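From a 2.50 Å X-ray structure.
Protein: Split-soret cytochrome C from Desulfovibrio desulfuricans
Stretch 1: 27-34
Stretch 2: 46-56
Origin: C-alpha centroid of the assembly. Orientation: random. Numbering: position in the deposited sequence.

Stretch 1 27-34: KECAQVAY
Stretch 2 (46-56) FGAFYSIVGLM

The two helices touch backbone to backbone at Gly47, where CA-H...O contacts run both ways: Ala33 CA lies 3.2 Å from Gly47 O, and Gly47 CA lies 3.5 Å from Ala33 O. Here the CA atoms of Ala33 and Gly47 are 4.1 Å apart. Glycine suits this site because an ideal CB would point toward the other helix and sit 2.3 Å from Ala33 O, a clash. Ala33's small methyl fits beside Ala48, CB to CA 4.1 Å. Both segments are helical throughout, 46-56 with a wider pi-type turn at 50-54; their axes approach to 7.6 Å, with N-to-C directions at 138°, nearer antiparallel than parallel.

Going back from Ala33 toward Glu28 corresponds to going forward from Gly47 through Ser51 to Leu55. Ser51 (chi1 p) points toward the partner, its CB 3.6 Å from Ala33 N; its OG donates to Ala48 O at 2.9 Å, so a small polar side chain is satisfied within its own helix. Cys29 (m) places SG 3.2 Å from Ser51 O. Apolar Val32 (t) points toward the partner, with CB 4.2 Å from Ser51 CB and CG1 3.9 Å from Tyr50 CD2, at the ring edge (Tyr50 chi1 t, chi2 96°).

Farther along, apolar Leu55 (m, t) points toward the partner, its CD1 3.7 Å from Val32 CG2. Glu28 (t, t) starts sideways, but its extended side chain brings CD within 3.7 Å of Leu55 CD1, while its carboxylate oxygens are hydrogen-bonded elsewhere in the structure. The contact buries 371 Å², both sides summed.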

ATOM      1  N   LYS A  27      -2.937   7.369 -23.489  1.00 40.95           N
ATOM      2  CA  LYS A  27      -4.379   7.413 -23.763  1.00 42.30           C
ATOM      3  C   LYS A  27      -4.966   6.001 -23.701  1.00 43.51           C
ATOM      4  O   LYS A  27      -6.051   5.781 -23.124  1.00 44.39           O
ATOM      5  CB  LYS A  27      -4.671   8.004 -25.157  1.00 47.57           C
ATOM      6  CG  LYS A  27      -3.918   9.294 -25.525  1.00 56.23           C
ATOM      7  CD  LYS A  27      -4.193  10.504 -24.604  1.00 61.17           C
ATOM      8  CE  LYS A  27      -3.194  11.660 -24.870  1.00 62.99           C
ATOM      9  NZ  LYS A  27      -1.743  11.283 -24.640  1.00 63.74           N
ATOM     10  N   GLU A  28      -4.264   5.051 -24.318  1.00 41.69           N
ATOM     11  CA  GLU A  28      -4.713   3.665 -24.320  1.00 41.83           C
ATOM     12  C   GLU A  28      -4.745   3.168 -22.859  1.00 43.43           C
ATOM     13  O   GLU A  28      -5.721   2.546 -22.405  1.00 44.17           O
ATOM     14  CB  GLU A  28      -3.780   2.780 -25.163  1.00 40.51           C
ATOM     15  CG  GLU A  28      -4.326   1.349 -25.343  1.00 43.09           C
ATOM     16  CD  GLU A  28      -3.326   0.346 -25.944  1.00 43.85           C
ATOM     17  OE1 GLU A  28      -2.087   0.602 -25.975  1.00 43.78           O
ATOM     18  OE2 GLU A  28      -3.802  -0.742 -26.364  1.00 41.53           O
ATOM     19  N   CYS A  29      -3.692   3.495 -22.116  1.00 41.80           N
ATOM     20  CA  CYS A  29      -3.583   3.102 -20.722  1.00 39.63           C
ATOM     21  C   CYS A  29      -4.697   3.633 -19.837  1.00 38.30           C
ATOM     22  O   CYS A  29      -5.303   2.870 -19.078  1.00 39.26           O
ATOM     23  CB  CYS A  29      -2.237   3.524 -20.177  1.00 40.08           C
ATOM     24  SG  CYS A  29      -0.990   2.446 -20.803  1.00 45.80           S
ATOM     25  N   ALA A  30      -4.969   4.928 -19.933  1.00 34.66           N
ATOM     26  CA  ALA A  30      -6.011   5.549 -19.130  1.00 36.44           C
ATOM     27  C   ALA A  30      -7.316   4.778 -19.333  1.00 38.71           C
ATOM     28  O   ALA A  30      -8.020   4.375 -18.386  1.00 39.43           O
ATOM     29  CB  ALA A  30      -6.178   7.019 -19.565  1.00 30.98           C
ATOM     30  N   GLN A  31      -7.551   4.473 -20.599  1.00 42.49           N
ATOM     31  CA  GLN A  31      -8.733   3.772 -21.059  1.00 42.76           C
ATOM     32  C   GLN A  31      -8.890   2.359 -20.498  1.00 41.00           C
ATOM     33  O   GLN A  31      -9.916   2.018 -19.892  1.00 40.53           O
ATOM     34  CB  GLN A  31      -8.657   3.731 -22.565  1.00 48.28           C
ATOM     35  CG  GLN A  31      -9.728   2.940 -23.191  1.00 59.04           C
ATOM     36  CD  GLN A  31     -10.929   3.755 -23.506  1.00 66.52           C
ATOM     37  OE1 GLN A  31     -10.873   4.984 -23.643  1.00 74.69           O
ATOM     38  NE2 GLN A  31     -12.031   3.075 -23.671  1.00 69.09           N
ATOM     39  N   VAL A  32      -7.882   1.527 -20.738  1.00 39.31           N
ATOM     40  CA  VAL A  32      -7.894   0.142 -20.257  1.00 40.26           C
ATOM     41  C   VAL A  32      -7.962   0.080 -18.712  1.00 39.58           C
ATOM     42  O   VAL A  32      -8.624  -0.800 -18.151  1.00 36.54           O
ATOM     43  CB  VAL A  32      -6.657  -0.631 -20.787  1.00 36.83           C
ATOM     44  CG1 VAL A  32      -6.698  -2.085 -20.334  1.00 36.65           C
ATOM     45  CG2 VAL A  32      -6.618  -0.547 -22.297  1.00 35.17           C
ATOM     46  N   ALA A  33      -7.284   1.021 -18.045  1.00 39.06           N
ATOM     47  CA  ALA A  33      -7.280   1.111 -16.579  1.00 35.62           C
ATOM     48  C   ALA A  33      -8.697   1.331 -16.104  1.00 36.15           C
ATOM     49  O   ALA A  33      -9.158   0.634 -15.199  1.00 35.42           O
ATOM     50  CB  ALA A  33      -6.377   2.256 -16.089  1.00 30.63           C
ATOM     51  N   TYR A  34      -9.390   2.283 -16.733  1.00 37.14           N
ATOM     52  CA  TYR A  34     -10.780   2.584 -16.387  1.00 37.98           C
ATOM     53  C   TYR A  34     -11.654   1.336 -16.581  1.00 41.38           C
ATOM     54  O   TYR A  34     -12.500   1.014 -15.736  1.00 42.89           O
ATOM     55  CB  TYR A  34     -11.295   3.751 -17.234  1.00 35.78           C
ATOM     56  CG  TYR A  34     -12.771   4.076 -17.044  1.00 37.80           C
ATOM     57  CD1 TYR A  34     -13.187   5.036 -16.126  1.00 37.28           C
ATOM     58  CD2 TYR A  34     -13.755   3.400 -17.769  1.00 37.78           C
ATOM     59  CE1 TYR A  34     -14.543   5.309 -15.931  1.00 35.41           C
ATOM     60  CE2 TYR A  34     -15.097   3.661 -17.577  1.00 35.55           C
ATOM     61  CZ  TYR A  34     -15.486   4.613 -16.654  1.00 34.56           C
ATOM     62  OH  TYR A  34     -16.825   4.829 -16.439  1.00 38.36           O
ATOM     63  N   PHE A  46      -5.986  -3.186  -9.755  1.00 30.06           N
ATOM     64  CA  PHE A  46      -6.035  -4.087 -10.895  1.00 29.78           C
ATOM     65  C   PHE A  46      -6.060  -3.313 -12.214  1.00 30.52           C
ATOM     66  O   PHE A  46      -5.168  -3.472 -13.045  1.00 31.87           O
ATOM     67  CB  PHE A  46      -7.233  -5.026 -10.767  1.00 27.91           C
ATOM     68  CG  PHE A  46      -7.400  -5.954 -11.923  1.00 29.98           C
ATOM     69  CD1 PHE A  46      -6.753  -7.189 -11.942  1.00 30.89           C
ATOM     70  CD2 PHE A  46      -8.228  -5.605 -12.989  1.00 32.15           C
ATOM     71  CE1 PHE A  46      -6.931  -8.074 -13.008  1.00 28.37           C
ATOM     72  CE2 PHE A  46      -8.420  -6.480 -14.070  1.00 31.08           C
ATOM     73  CZ  PHE A  46      -7.770  -7.716 -14.078  1.00 31.36           C
ATOM     74  N   GLY A  47      -7.026  -2.418 -12.373  1.00 31.73           N
ATOM     75  CA  GLY A  47      -7.102  -1.638 -13.596  1.00 31.16           C
ATOM     76  C   GLY A  47      -5.802  -0.938 -13.979  1.00 31.72           C
ATOM     77  O   GLY A  47      -5.356  -1.045 -15.118  1.00 34.17           O
ATOM     78  N   ALA A  48      -5.187  -0.231 -13.037  1.00 30.27           N
ATOM     79  CA  ALA A  48      -3.952   0.477 -13.310  1.00 30.75           C
ATOM     80  C   ALA A  48      -2.817  -0.486 -13.619  1.00 33.46           C
ATOM     81  O   ALA A  48      -2.107  -0.321 -14.611  1.00 36.90           O
ATOM     82  CB  ALA A  48      -3.579   1.364 -12.143  1.00 30.01           C
ATOM     83  N   PHE A  49      -2.633  -1.497 -12.779  1.00 36.45           N
ATOM     84  CA  PHE A  49      -1.546  -2.448 -13.008  1.00 35.38           C
ATOM     85  C   PHE A  49      -1.690  -3.073 -14.387  1.00 35.52           C
ATOM     86  O   PHE A  49      -0.777  -3.042 -15.209  1.00 34.12           O
ATOM     87  CB  PHE A  49      -1.528  -3.556 -11.956  1.00 33.37           C
ATOM     88  CG  PHE A  49      -0.329  -4.433 -12.062  1.00 27.57           C
ATOM     89  CD1 PHE A  49       0.867  -4.064 -11.460  1.00 23.00           C
ATOM     90  CD2 PHE A  49      -0.373  -5.597 -12.828  1.00 26.80           C
ATOM     91  CE1 PHE A  49       2.031  -4.840 -11.619  1.00 21.02           C
ATOM     92  CE2 PHE A  49       0.773  -6.388 -12.998  1.00 23.36           C
ATOM     93  CZ  PHE A  49       1.984  -6.005 -12.389  1.00 22.00           C
ATOM     94  N   TYR A  50      -2.860  -3.623 -14.649  1.00 36.43           N
ATOM     95  CA  TYR A  50      -3.089  -4.235 -15.938  1.00 37.19           C
ATOM     96  C   TYR A  50      -2.867  -3.286 -17.118  1.00 36.69           C
ATOM     97  O   TYR A  50      -2.216  -3.661 -18.088  1.00 36.14           O
ATOM     98  CB  TYR A  50      -4.481  -4.839 -16.020  1.00 39.15           C
ATOM     99  CG  TYR A  50      -4.658  -5.686 -17.255  1.00 42.49           C
ATOM    100  CD1 TYR A  50      -4.480  -7.063 -17.197  1.00 42.74           C
ATOM    101  CD2 TYR A  50      -5.004  -5.116 -18.486  1.00 44.74           C
ATOM    102  CE1 TYR A  50      -4.645  -7.859 -18.326  1.00 43.38           C
ATOM    103  CE2 TYR A  50      -5.168  -5.907 -19.626  1.00 44.39           C
ATOM    104  CZ  TYR A  50      -4.987  -7.278 -19.528  1.00 44.49           C
ATOM    105  OH  TYR A  50      -5.180  -8.093 -20.614  1.00 48.53           O
ATOM    106  N   SER A  51      -3.343  -2.049 -17.026  1.00 35.34           N
ATOM    107  CA  SER A  51      -3.166  -1.136 -18.142  1.00 33.53           C
ATOM    108  C   SER A  51      -1.692  -0.966 -18.523  1.00 35.86           C
ATOM    109  O   SER A  51      -1.373  -0.509 -19.617  1.00 39.82           O
ATOM    110  CB  SER A  51      -3.829   0.220 -17.866  1.00 30.45           C
ATOM    111  OG  SER A  51      -3.094   1.000 -16.957  1.00 32.64           O
ATOM    112  N   ILE A  52      -0.790  -1.382 -17.646  1.00 35.38           N
ATOM    113  CA  ILE A  52       0.630  -1.242 -17.922  1.00 33.86           C
ATOM    114  C   ILE A  52       1.276  -2.564 -18.305  1.00 35.72           C
ATOM    115  O   ILE A  52       1.759  -2.732 -19.426  1.00 37.94           O
ATOM    116  CB  ILE A  52       1.350  -0.582 -16.725  1.00 31.60           C
ATOM    117  CG1 ILE A  52       0.990   0.909 -16.688  1.00 29.33           C
ATOM    118  CG2 ILE A  52       2.846  -0.835 -16.784  1.00 31.21           C
ATOM    119  CD1 ILE A  52       1.658   1.699 -15.599  1.00 28.67           C
ATOM    120  N   VAL A  53       1.247  -3.522 -17.391  1.00 36.51           N
ATOM    121  CA  VAL A  53       1.848  -4.831 -17.630  1.00 31.11           C
ATOM    122  C   VAL A  53       0.897  -5.711 -18.418  1.00 32.12           C
ATOM    123  O   VAL A  53       1.330  -6.582 -19.170  1.00 35.13           O
ATOM    124  CB  VAL A  53       2.227  -5.500 -16.296  1.00 29.08           C
ATOM    125  CG1 VAL A  53       2.810  -6.882 -16.520  1.00 27.82           C
ATOM    126  CG2 VAL A  53       3.212  -4.612 -15.531  1.00 23.60           C
ATOM    127  N   GLY A  54      -0.398  -5.467 -18.259  1.00 33.53           N
ATOM    128  CA  GLY A  54      -1.391  -6.246 -18.977  1.00 35.29           C
ATOM    129  C   GLY A  54      -1.338  -5.935 -20.467  1.00 37.68           C
ATOM    130  O   GLY A  54      -1.422  -6.845 -21.301  1.00 39.39           O
ATOM    131  N   LEU A  55      -1.216  -4.655 -20.807  1.00 36.16           N
ATOM    132  CA  LEU A  55      -1.129  -4.262 -22.208  1.00 36.84           C
ATOM    133  C   LEU A  55       0.206  -4.692 -22.814  1.00 36.60           C
ATOM    134  O   LEU A  55       0.265  -5.034 -23.987  1.00 40.24           O
ATOM    135  CB  LEU A  55      -1.363  -2.762 -22.388  1.00 37.38           C
ATOM    136  CG  LEU A  55      -2.779  -2.307 -22.038  1.00 34.01           C
ATOM    137  CD1 LEU A  55      -2.929  -0.908 -22.535  1.00 34.93           C
ATOM    138  CD2 LEU A  55      -3.827  -3.212 -22.672  1.00 32.69           C
ATOM    139  N   MET A  56       1.279  -4.678 -22.030  1.00 38.58           N
ATOM    140  CA  MET A  56       2.572  -5.146 -22.533  1.00 40.58           C
ATOM    141  C   MET A  56       2.464  -6.658 -22.818  1.00 43.41           C
ATOM    142  O   MET A  56       3.114  -7.173 -23.726  1.00 46.04           O
ATOM    143  CB  MET A  56       3.704  -4.899 -21.521  1.00 37.24           C
ATOM    144  CG  MET A  56       4.089  -3.453 -21.363  1.00 35.51           C
ATOM    145  SD  MET A  56       5.656  -3.334 -20.527  1.00 40.73           S
ATOM    146  CE  MET A  56       5.699  -1.559 -20.134  1.00 31.33           C
TER